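Local coordinates for protein yncA (Salmonella typhimurium, PDB 3DR6) that probably transfers an acetyl group from acetyl-CoA to an acceptor, as a putative acetyltransferase of the GNAT family, at residues 102-105 with 106-110. Sequence-based numbering, arbitrary orientation.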
loop_
_atom_site.group_PDB
_atom_site.type_symbol
_atom_site.label_atom_id
_atom_site.label_comp_id
_atom_site.label_asym_id
_atom_site.label_seq_id
_atom_site.Cartn_x
_atom_site.Cartn_y
_atom_site.Cartn_z
ATOM N N LYS C 102 6.724 -6.958 22.851
ATOM C CA LYS C 102 5.954 -8.123 23.309
ATOM C C LYS C 102 4.659 -8.318 22.505
ATOM O O LYS C 102 4.322 -9.449 22.131
ATOM C CB LYS C 102 5.659 -8.011 24.803
ATOM C CG LYS C 102 6.933 -8.182 25.673
ATOM C CD LYS C 102 6.644 -8.013 27.159
ATOM C CE LYS C 102 7.910 -8.275 27.966
ATOM N NZ LYS C 102 7.760 -7.911 29.420
ATOM N N LEU C 103 3.939 -7.214 22.266
ATOM C CA LEU C 103 2.766 -7.216 21.394
ATOM C C LEU C 103 3.116 -7.705 19.989
ATOM O O LEU C 103 2.431 -8.561 19.426
ATOM C CB LEU C 103 2.147 -5.808 21.306
ATOM C CG LEU C 103 1.284 -5.505 22.540
ATOM C CD1 LEU C 103 0.948 -4.014 22.611
ATOM C CD2 LEU C 103 0.013 -6.395 22.515
ATOM N N LEU C 104 4.184 -7.148 19.441
ATOM C CA LEU C 104 4.592 -7.483 18.076
ATOM C C LEU C 104 4.984 -8.964 17.957
ATOM O O LEU C 104 4.625 -9.618 16.980
ATOM C CB LEU C 104 5.691 -6.538 17.563
ATOM C CG LEU C 104 6.125 -6.780 16.109
ATOM C CD1 LEU C 104 4.936 -6.815 15.128
ATOM C CD2 LEU C 104 7.153 -5.710 15.683
ATOM N N SER C 105 5.687 -9.479 18.968
ATOM C CA SER C 105 6.086 -10.894 18.982
ATOM C C SER C 105 4.855 -11.799 18.930
ATOM O O SER C 105 4.771 -12.703 18.099
ATOM C CB SER C 105 6.951 -11.221 20.207
ATOM O OG SER C 105 7.554 -12.497 20.075
ATOM N N ARG C 106 3.883 -11.523 19.797
ATOM C CA ARG C 106 2.628 -12.283 19.811
ATOM C C ARG C 106 1.895 -12.184 18.453
ATOM O O ARG C 106 1.405 -13.199 17.917
ATOM C CB ARG C 106 1.731 -11.829 20.955
ATOM C CG ARG C 106 0.339 -12.491 20.982
ATOM C CD ARG C 106 0.385 -14.030 21.147
ATOM N NE ARG C 106 -0.953 -14.605 20.964
ATOM C CZ ARG C 106 -1.906 -14.625 21.905
ATOM N NH1 ARG C 106 -1.690 -14.117 23.120
ATOM N NH2 ARG C 106 -3.090 -15.158 21.634
ATOM N N LEU C 107 1.861 -10.975 17.890
ATOM C CA LEU C 107 1.241 -10.726 16.581
ATOM C C LEU C 107 1.822 -11.614 15.473
ATOM O O LEU C 107 1.090 -12.185 14.658
ATOM C CB LEU C 107 1.401 -9.248 16.203
ATOM C CG LEU C 107 0.412 -8.705 15.188
ATOM C CD1 LEU C 107 -1.041 -8.757 15.763
ATOM C CD2 LEU C 107 0.831 -7.293 14.760
ATOM N N ILE C 108 3.142 -11.733 15.473
ATOM C CA ILE C 108 3.863 -12.545 14.488
ATOM C C ILE C 108 3.411 -14.009 14.545
ATOM O O ILE C 108 3.231 -14.644 13.516
ATOM C CB ILE C 108 5.385 -12.452 14.709
ATOM C CG1 ILE C 108 5.906 -11.085 14.272
ATOM C CG2 ILE C 108 6.131 -13.569 13.969
ATOM C CD1 ILE C 108 7.246 -10.688 14.921
ATOM N N ASP C 109 3.215 -14.514 15.760
ATOM C CA ASP C 109 2.722 -15.863 15.984
ATOM C C ASP C 109 1.351 -16.035 15.358
ATOM O O ASP C 109 1.088 -17.052 14.717
ATOM C CB ASP C 109 2.596 -16.132 17.485
ATOM C CG ASP C 109 3.935 -16.239 18.179
ATOM O OD1 ASP C 109 4.943 -16.536 17.516
ATOM O OD2 ASP C 109 3.962 -16.028 19.413
ATOM N N GLU C 110 0.490 -15.031 15.547
ATOM C CA GLU C 110 -0.865 -15.055 14.997
ATOM C C GLU C 110 -0.812 -15.005 13.484
ATOM O O GLU C 110 -1.576 -15.694 12.828
ATOM C CB GLU C 110 -1.743 -13.927 15.559
ATOM C CG GLU C 110 -2.021 -14.016 17.077
ATOM C CD GLU C 110 -2.645 -15.336 17.525
ATOM O OE1 GLU C 110 -3.426 -15.950 16.749
ATOM O OE2 GLU C 110 -2.346 -15.758 18.666
HETATM O O HOH W 1 5.233 -14.394 21.257
#
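Leu104 meets two side chains of the following turn: its CD1 lies 4.1 Å from Leu107 CD2, and its CG comes within 4.2 Å of Ile108 CD1. With CG of Leu104 trans to the backbone nitrogen (chi1 -177°), the leucine leans along the helix toward these two partners, its chain set at a slant to that of Leu107. Ile108 also lays CG1 against Leu104 O, which accepts a hydrogen bond from Ile108 N at 3.0 Å. One residue earlier, Leu107 N donates to Leu103 O at 2.9 Å, while the bond from Asp109 N to Ser105 O is weak. These are i to i+4 bonds within helix 99-113, the crossover helix of a beta-alpha-beta unit whose strands, 83-90 and 118-124, run parallel in the central sheet of the GNAT fold. Leu103, Leu104 and Leu107 pack on that sheet, touching Val88 or His86 of strand 83-90. On a more solvent-accessible side, a water donates to Asp109 OD2 at 2.8 Å; its link to Ser105 OG, at 3.2 Å, holds for one of two conformers of the serine and is less certain. A salt bridge, also i to i+4, joins Arg106 to Glu110: the arginine chain bends at chi2 (61°) and presents its guanidinium edge, with NE 2.9 Å and NH2 3.1 Å from Glu110 OE2. Both nitrogens hold this one oxygen almost in the guanidinium plane; NE meets the anti lone pair of OE2, whereas NH2 approaches from above the carboxylate plane. Arg113 forms a second salt bridge to OE2, and Phe8 of strand 5-8 makes a cation-pi contact with Arg106.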